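Local coordinates for protein hypothetical glycoside hydrolase (Parabacteroides distasonis, PDB 3TAW) that is of unknown function but belongs to a glycoside-hydrolase-like family and has a five-bladed beta-propeller fold, at residues A[32-37]-A[97-102]; A[8-13]-A[298-303]. One frame throughout, in Å; residues are numbered along the deposited sequence.

Contact 1: residues A[32-37]-A[97-102]; sequences TKFYCP and DTKPAF
Thr98 O accepts a hydrogen bond from Trp45 NE1 and a weak one, over 3.3 Å, from a water, and Thr32 CG2 packs against the same Thr98 O at 3.3 Å. That water also donates to Lys33 O at 2.8 Å, so it bridges two backbones that share no direct hydrogen bond. Thr32 CG2 stands anti to its own backbone N, which brings the methyl onto Thr98 while OG1, on a different branch, bonds to Glu46 OE2.

Farther along, the contact becomes apolar. Pro100 lies over one face of the Phe34 ring in a CH-pi arrangement, its CG 3.6 Å from the ring centroid and only 9° off the normal. The neighbouring Pro100 CD sits 3.5 Å from Phe34 CG, above the root of the ring. The other face has Cys36 N over its centre, and Trp45 meets the phenyl group edge-to-face, so the ring has Pro100 on one face, Cys36 N on the other and the indole of Trp45 as a third neighbour. Lys99 contributes its aliphatic part, CG approaching Phe34 CD2 obliquely at 4.0 Å. Its chain bends at both chi3 (80°) and chi4 (64°), which brings Lys99 NZ back to donate to Pro100 O at 2.9 Å, nearly in line with the C=O bond.

Strand 33-36 forms a small antiparallel hairpin with 41-44, and 97-102 leaves an edge strand, 95-96, of a four-stranded antiparallel sheet. Just beyond the proline, Ala101 and Phe102 both face Leu83 in a classic beta bulge. The contact thus lays a peripheral hairpin against the outer rim of one propeller blade.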
ATOM      1  N   THR A  32     -13.352  15.952 -12.195  1.00 15.60           N
ATOM      2  CA  THR A  32     -12.563  15.778 -13.400  1.00 15.30           C
ATOM      3  C   THR A  32     -13.041  14.652 -14.300  1.00 15.52           C
ATOM      4  O   THR A  32     -13.332  13.557 -13.820  1.00 15.70           O
ATOM      5  CB  THR A  32     -11.121  15.438 -12.994  1.00 14.87           C
ATOM      6  OG1 THR A  32     -10.766  16.220 -11.829  1.00 14.76           O
ATOM      7  CG2 THR A  32     -10.188  15.717 -14.132  1.00 15.09           C
ATOM      8  N   LYS A  33     -13.081  14.900 -15.614  1.00 15.95           N
ATOM      9  CA  LYS A  33     -13.484  13.857 -16.548  1.00 16.43           C
ATOM     10  C   LYS A  33     -12.303  13.324 -17.346  1.00 15.89           C
ATOM     11  O   LYS A  33     -11.356  14.074 -17.673  1.00 16.48           O
ATOM     12  CB  LYS A  33     -14.494  14.397 -17.550  1.00 17.17           C
ATOM     13  CG  LYS A  33     -15.708  15.093 -16.957  1.00 18.40           C
ATOM     14  CD  LYS A  33     -16.601  14.164 -16.186  1.00 18.67           C
ATOM     15  CE  LYS A  33     -17.393  13.194 -17.088  1.00 19.21           C
ATOM     16  NZ  LYS A  33     -18.533  13.828 -17.834  1.00 19.88           N
ATOM     17  N   PHE A  34     -12.373  12.052 -17.704  1.00 15.33           N
ATOM     18  CA  PHE A  34     -11.495  11.502 -18.709  1.00 15.42           C
ATOM     19  C   PHE A  34     -12.220  10.458 -19.522  1.00 15.78           C
ATOM     20  O   PHE A  34     -13.229   9.896 -19.074  1.00 16.21           O
ATOM     21  CB  PHE A  34     -10.189  10.942 -18.126  1.00 15.80           C
ATOM     22  CG  PHE A  34     -10.165   9.439 -17.924  1.00 15.56           C
ATOM     23  CD1 PHE A  34     -11.039   8.821 -17.050  1.00 16.23           C
ATOM     24  CD2 PHE A  34      -9.243   8.659 -18.605  1.00 16.00           C
ATOM     25  CE1 PHE A  34     -11.008   7.427 -16.874  1.00 16.07           C
ATOM     26  CE2 PHE A  34      -9.181   7.269 -18.419  1.00 15.74           C
ATOM     27  CZ  PHE A  34     -10.066   6.659 -17.551  1.00 16.08           C
ATOM     28  N   TYR A  35     -11.691  10.202 -20.708  1.00 15.50           N
ATOM     29  CA  TYR A  35     -12.296   9.216 -21.594  1.00 15.42           C
ATOM     30  C   TYR A  35     -11.774   7.832 -21.272  1.00 15.39           C
ATOM     31  O   TYR A  35     -10.595   7.501 -21.532  1.00 15.32           O
ATOM     32  CB  TYR A  35     -12.067   9.537 -23.059  1.00 15.60           C
ATOM     33  CG  TYR A  35     -12.899   8.623 -23.925  1.00 15.83           C
ATOM     34  CD1 TYR A  35     -14.250   8.866 -24.115  1.00 16.35           C
ATOM     35  CD2 TYR A  35     -12.342   7.503 -24.537  1.00 16.24           C
ATOM     36  CE1 TYR A  35     -15.003   8.037 -24.893  1.00 16.99           C
ATOM     37  CE2 TYR A  35     -13.112   6.650 -25.326  1.00 16.86           C
ATOM     38  CZ  TYR A  35     -14.450   6.925 -25.484  1.00 17.27           C
ATOM     39  OH  TYR A  35     -15.258   6.115 -26.266  1.00 18.48           O
ATOM     40  N   CYS A  36     -12.667   7.034 -20.679  1.00 15.13           N
ATOM     41  CA  CYS A  36     -12.337   5.693 -20.214  1.00 15.22           C
ATOM     42  C   CYS A  36     -12.390   4.668 -21.338  1.00 15.89           C
ATOM     43  O   CYS A  36     -13.437   4.506 -21.987  1.00 15.89           O
ATOM     44  CB  CYS A  36     -13.329   5.280 -19.145  1.00 15.39           C
ATOM     45  SG  CYS A  36     -13.090   3.558 -18.583  1.00 15.82           S
ATOM     46  N   PRO A  37     -11.277   3.959 -21.588  1.00 15.97           N
ATOM     47  CA  PRO A  37     -11.260   2.979 -22.669  1.00 16.94           C
ATOM     48  C   PRO A  37     -11.989   1.685 -22.326  1.00 17.20           C
ATOM     49  O   PRO A  37     -12.258   0.898 -23.232  1.00 18.40           O
ATOM     50  CB  PRO A  37      -9.763   2.704 -22.866  1.00 17.02           C
ATOM     51  CG  PRO A  37      -9.178   2.927 -21.559  1.00 16.30           C
ATOM     52  CD  PRO A  37      -9.972   4.031 -20.895  1.00 15.94           C
ATOM     53  N   ASP A  97      -2.649  15.590 -12.127  1.00 13.82           N
ATOM     54  CA  ASP A  97      -3.041  15.361 -13.497  1.00 13.86           C
ATOM     55  C   ASP A  97      -4.561  15.208 -13.614  1.00 13.64           C
ATOM     56  O   ASP A  97      -5.222  14.627 -12.745  1.00 13.82           O
ATOM     57  CB  ASP A  97      -2.365  14.106 -14.055  1.00 13.78           C
ATOM     58  CG  ASP A  97      -0.927  14.347 -14.505  1.00 14.12           C
ATOM     59  OD1 ASP A  97      -0.396  15.483 -14.341  1.00 13.78           O
ATOM     60  OD2 ASP A  97      -0.350  13.381 -15.041  1.00 14.73           O
ATOM     61  N   THR A  98      -5.086  15.658 -14.747  1.00 13.81           N
ATOM     62  CA  THR A  98      -6.503  15.509 -15.023  1.00 14.37           C
ATOM     63  C   THR A  98      -6.840  14.135 -15.566  1.00 14.43           C
ATOM     64  O   THR A  98      -7.989  13.751 -15.534  1.00 14.92           O
ATOM     65  CB  THR A  98      -7.000  16.588 -16.017  1.00 14.95           C
ATOM     66  OG1 THR A  98      -6.228  16.538 -17.229  1.00 15.72           O
ATOM     67  CG2 THR A  98      -6.886  17.942 -15.394  1.00 15.55           C
ATOM     68  N   LYS A  99      -5.857  13.444 -16.138  1.00 14.62           N
ATOM     69  CA  LYS A  99      -6.028  12.078 -16.618  1.00 15.22           C
ATOM     70  C   LYS A  99      -5.381  11.107 -15.625  1.00 14.65           C
ATOM     71  O   LYS A  99      -4.253  11.321 -15.231  1.00 14.20           O
ATOM     72  CB  LYS A  99      -5.345  11.916 -17.979  1.00 16.64           C
ATOM     73  CG  LYS A  99      -5.785  10.726 -18.757  1.00 17.58           C
ATOM     74  CD  LYS A  99      -4.992  10.576 -20.055  1.00 18.81           C
ATOM     75  CE  LYS A  99      -3.645   9.937 -19.809  1.00 19.13           C
ATOM     76  NZ  LYS A  99      -3.868   8.553 -19.302  1.00 19.68           N
ATOM     77  N   PRO A 100      -6.086  10.026 -15.252  1.00 14.14           N
ATOM     78  CA  PRO A 100      -5.416   9.011 -14.440  1.00 13.55           C
ATOM     79  C   PRO A 100      -4.211   8.398 -15.179  1.00 13.41           C
ATOM     80  O   PRO A 100      -4.206   8.288 -16.419  1.00 13.50           O
ATOM     81  CB  PRO A 100      -6.510   7.975 -14.170  1.00 13.68           C
ATOM     82  CG  PRO A 100      -7.453   8.124 -15.369  1.00 14.27           C
ATOM     83  CD  PRO A 100      -7.421   9.591 -15.726  1.00 14.25           C
ATOM     84  N   ALA A 101      -3.189   8.019 -14.414  1.00 13.18           N
ATOM     85  CA  ALA A 101      -1.968   7.440 -14.993  1.00 13.19           C
ATOM     86  C   ALA A 101      -2.008   5.908 -15.092  1.00 12.91           C
ATOM     87  O   ALA A 101      -1.188   5.316 -15.805  1.00 14.21           O
ATOM     88  CB  ALA A 101      -0.751   7.878 -14.188  1.00 13.10           C
ATOM     89  N   PHE A 102      -2.956   5.292 -14.394  1.00 12.58           N
ATOM     90  CA  PHE A 102      -3.120   3.828 -14.390  1.00 12.56           C
ATOM     91  C   PHE A 102      -4.588   3.494 -14.211  1.00 12.88           C
ATOM     92  O   PHE A 102      -5.286   4.132 -13.416  1.00 12.48           O
ATOM     93  CB  PHE A 102      -2.275   3.233 -13.266  1.00 12.09           C
ATOM     94  CG  PHE A 102      -1.939   1.790 -13.455  1.00 11.98           C
ATOM     95  CD1 PHE A 102      -0.887   1.414 -14.268  1.00 12.19           C
ATOM     96  CD2 PHE A 102      -2.653   0.800 -12.800  1.00 12.04           C
ATOM     97  CE1 PHE A 102      -0.560   0.077 -14.452  1.00 12.56           C
ATOM     98  CE2 PHE A 102      -2.333  -0.545 -12.983  1.00 12.32           C
ATOM     99  CZ  PHE A 102      -1.268  -0.908 -13.787  1.00 12.37           C
TER
HETATM  100  O   HOH W   1      -8.731  13.941 -18.695  1.00 33.21           O

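Contact 2: residues A[8-13]-A[298-303]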
ATOM      1  N   SER A   8      16.009   2.161  23.927  1.00 54.77           N
ATOM      2  CA  SER A   8      14.536   1.958  23.787  1.00 52.93           C
ATOM      3  C   SER A   8      14.251   0.653  23.052  1.00 50.91           C
ATOM      4  O   SER A   8      14.907   0.342  22.054  1.00 49.80           O
ATOM      5  CB  SER A   8      13.907   3.128  23.030  1.00 54.94           C
ATOM      6  OG  SER A   8      12.557   2.857  22.683  1.00 55.93           O
ATOM      7  N   GLU A   9      13.272  -0.105  23.543  1.00 49.46           N
ATOM      8  CA  GLU A   9      12.861  -1.343  22.883  1.00 48.79           C
ATOM      9  C   GLU A   9      12.194  -1.078  21.524  1.00 44.34           C
ATOM     10  O   GLU A   9      12.154  -1.984  20.683  1.00 44.99           O
ATOM     11  CB  GLU A   9      11.917  -2.170  23.770  1.00 52.12           C
ATOM     12  CG  GLU A   9      10.532  -1.546  24.001  1.00 55.17           C
ATOM     13  CD  GLU A   9       9.496  -2.541  24.526  1.00 57.20           C
ATOM     14  OE1 GLU A   9       9.868  -3.659  24.941  1.00 58.01           O
ATOM     15  OE2 GLU A   9       8.298  -2.193  24.524  1.00 60.08           O
ATOM     16  N   THR A  10      11.655   0.133  21.327  1.00 39.34           N
ATOM     17  CA  THR A  10      11.064   0.526  20.041  1.00 35.51           C
ATOM     18  C   THR A  10      11.916   1.525  19.243  1.00 30.88           C
ATOM     19  O   THR A  10      11.408   2.141  18.311  1.00 29.04           O
ATOM     20  CB  THR A  10       9.662   1.156  20.208  1.00 36.37           C
ATOM     21  OG1 THR A  10       9.785   2.446  20.820  1.00 38.12           O
ATOM     22  CG2 THR A  10       8.748   0.265  21.014  1.00 37.30           C
ATOM     23  N   ALA A  11      13.199   1.682  19.593  1.00 27.53           N
ATOM     24  CA  ALA A  11      14.127   2.548  18.839  1.00 25.11           C
ATOM     25  C   ALA A  11      14.214   2.193  17.346  1.00 22.35           C
ATOM     26  O   ALA A  11      14.500   3.060  16.532  1.00 22.81           O
ATOM     27  CB  ALA A  11      15.519   2.504  19.450  1.00 25.99           C
ATOM     28  N   TRP A  12      13.972   0.924  17.005  1.00 19.80           N
ATOM     29  CA  TRP A  12      14.016   0.444  15.615  1.00 18.07           C
ATOM     30  C   TRP A  12      12.881   0.971  14.742  1.00 17.25           C
ATOM     31  O   TRP A  12      12.979   0.887  13.515  1.00 16.60           O
ATOM     32  CB  TRP A  12      13.947  -1.101  15.555  1.00 17.85           C
ATOM     33  CG  TRP A  12      12.744  -1.686  16.264  1.00 17.43           C
ATOM     34  CD1 TRP A  12      12.690  -2.126  17.568  1.00 18.10           C
ATOM     35  CD2 TRP A  12      11.422  -1.888  15.724  1.00 16.65           C
ATOM     36  NE1 TRP A  12      11.427  -2.587  17.863  1.00 17.74           N
ATOM     37  CE2 TRP A  12      10.634  -2.466  16.749  1.00 17.13           C
ATOM     38  CE3 TRP A  12      10.837  -1.656  14.480  1.00 16.27           C
ATOM     39  CZ2 TRP A  12       9.286  -2.784  16.568  1.00 17.14           C
ATOM     40  CZ3 TRP A  12       9.492  -1.999  14.293  1.00 15.58           C
ATOM     41  CH2 TRP A  12       8.738  -2.566  15.331  1.00 16.03           C
ATOM     42  N   CYS A  13      11.796   1.444  15.344  1.00 16.63           N
ATOM     43  CA  CYS A  13      10.607   1.780  14.551  1.00 16.82           C
ATOM     44  C   CYS A  13      10.699   3.174  13.941  1.00 16.15           C
ATOM     45  O   CYS A  13      11.451   4.024  14.388  1.00 16.72           O
ATOM     46  CB  CYS A  13       9.325   1.588  15.356  1.00 17.85           C
ATOM     47  SG  CYS A  13       8.866   2.928  16.443  1.00 21.28           S
ATOM     48  N   GLY A 298      10.369  -7.987  16.278  1.00 14.14           N
ATOM     49  CA  GLY A 298       9.756  -6.820  16.918  1.00 14.48           C
ATOM     50  C   GLY A 298       8.359  -6.589  16.381  1.00 14.05           C
ATOM     51  O   GLY A 298       8.065  -6.948  15.253  1.00 13.25           O
ATOM     52  N   ARG A 299       7.508  -6.006  17.222  1.00 14.81           N
ATOM     53  CA  ARG A 299       6.129  -5.651  16.837  1.00 14.32           C
ATOM     54  C   ARG A 299       5.572  -4.660  17.847  1.00 15.03           C
ATOM     55  O   ARG A 299       5.640  -4.914  19.057  1.00 15.89           O
ATOM     56  CB  ARG A 299       5.276  -6.912  16.822  1.00 14.44           C
ATOM     57  CG  ARG A 299       3.880  -6.781  16.265  1.00 14.20           C
ATOM     58  CD  ARG A 299       3.250  -8.164  16.197  1.00 14.55           C
ATOM     59  NE  ARG A 299       1.895  -8.173  15.663  1.00 14.35           N
ATOM     60  CZ  ARG A 299       1.163  -9.266  15.455  1.00 14.47           C
ATOM     61  NH1 ARG A 299       1.655 -10.470  15.746  1.00 14.79           N
ATOM     62  NH2 ARG A 299      -0.062  -9.171  14.943  1.00 14.61           N
ATOM     63  N   LEU A 300       5.023  -3.537  17.377  1.00 14.53           N
ATOM     64  CA  LEU A 300       4.524  -2.514  18.299  1.00 14.93           C
ATOM     65  C   LEU A 300       3.273  -3.019  18.990  1.00 15.60           C
ATOM     66  O   LEU A 300       2.399  -3.576  18.330  1.00 15.41           O
ATOM     67  CB  LEU A 300       4.204  -1.204  17.576  1.00 14.83           C
ATOM     68  CG  LEU A 300       5.386  -0.524  16.891  1.00 14.65           C
ATOM     69  CD1 LEU A 300       4.895   0.784  16.227  1.00 14.36           C
ATOM     70  CD2 LEU A 300       6.505  -0.264  17.872  1.00 15.63           C
ATOM     71  N   ASP A 301       3.202  -2.813  20.303  1.00 16.54           N
ATOM     72  CA  ASP A 301       2.019  -3.165  21.104  1.00 17.90           C
ATOM     73  C   ASP A 301       0.826  -2.257  20.818  1.00 17.91           C
ATOM     74  O   ASP A 301      -0.323  -2.659  20.993  1.00 17.71           O
ATOM     75  CB  ASP A 301       2.306  -2.977  22.600  1.00 19.62           C
ATOM     76  CG  ASP A 301       3.244  -3.998  23.186  1.00 21.45           C
ATOM     77  OD1 ASP A 301       3.358  -5.135  22.695  1.00 21.21           O
ATOM     78  OD2 ASP A 301       3.830  -3.645  24.235  1.00 23.22           O
ATOM     79  N   LYS A 302       1.114  -1.004  20.463  1.00 17.37           N
ATOM     80  CA  LYS A 302       0.089   0.006  20.206  1.00 18.21           C
ATOM     81  C   LYS A 302       0.391   0.679  18.868  1.00 16.97           C
ATOM     82  O   LYS A 302       1.554   0.750  18.452  1.00 16.57           O
ATOM     83  CB  LYS A 302       0.098   1.065  21.298  1.00 20.07           C
ATOM     84  CG  LYS A 302      -0.267   0.535  22.683  1.00 22.35           C
ATOM     85  CD  LYS A 302      -0.272   1.633  23.712  1.00 25.12           C
ATOM     86  CE  LYS A 302      -0.256   1.039  25.100  1.00 27.50           C
ATOM     87  NZ  LYS A 302      -0.460   2.072  26.155  1.00 30.96           N
ATOM     88  N   PRO A 303      -0.650   1.179  18.194  1.00 16.68           N
ATOM     89  CA  PRO A 303      -0.436   1.779  16.875  1.00 16.16           C
ATOM     90  C   PRO A 303       0.377   3.071  16.954  1.00 16.15           C
ATOM     91  O   PRO A 303       0.325   3.771  17.968  1.00 17.48           O
ATOM     92  CB  PRO A 303      -1.857   2.061  16.380  1.00 16.43           C
ATOM     93  CG  PRO A 303      -2.701   2.130  17.599  1.00 16.94           C
ATOM     94  CD  PRO A 303      -2.057   1.241  18.614  1.00 16.96           C
TER
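Two successive type I beta turns, Ser8 to Ala11 and Thr10 to Cys13, fold the first modelled residues against the end of strand 296-299, with Thr10 CA 7.4 Å from Leu300 CA. That strand is the outer one of an antiparallel blade of the beta-propeller, paired with 281-288 through Gly298 and Leu287, and the N-terminal segment packs on its exit. The first turn carries an ST turn as well: Ser8 OG accepts from Thr10 N at 3.2 Å, a bond bent to 141° at the hydrogen. In the second turn Cys13 N donates to Thr10 O at 3.1 Å.

No hydrogen bond joins the segments; the packing centres on one methyl group, Leu300 CD2. Thr10 comes to it with its own methyl, CG2 lying 3.9 Å from Leu300 CD2, the two side chains crossing at about a right angle. The side chains of Trp12 and Leu300 run past one another in opposite senses, and Trp12 CZ2 is 4.0 Å from Leu300 CD2. Cys13 CB completes the cluster, and it also lies over one face of the indole, offset toward the rim. In Trp12, chi1 of 55° puts CG between the backbone N and the carbonyl carbon, and chi2 of -93° turns the indole so that CZ2 lies 3.7 Å from Arg299 N. The carbonyl carbon of Gly298 also meets Trp12 CZ2.

The CB of Arg299 is directed away from the N-terminal segment, and its NH2 forms a salt bridge with Asp241 OD2, while Lys352 NZ bonds to Cys13 O. At the exposed margin Glu9 OE2 and Asp301 OD2 stand 4.7 Å apart, like charges that probably repel mildly.

Contacts 1 and 2 lie on opposite sides of the chain's centre, each about 21 Å from it, and their own centres are about 41 Å apart. Neither belongs to the core: both are partly buried, and both set a segment from early in the chain against the outer part of a blade. They share no strand, although along the chain contact 1 is nested within the loop closed by contact 2. Their chemistry differs. Contact 1 combines a water bridge, weak on its Thr98 side, with proline-on-aromatic packing, whereas contact 2 has no hydrogen bond across the interface and rests on methyl and indole packing, part of it against strand backbone.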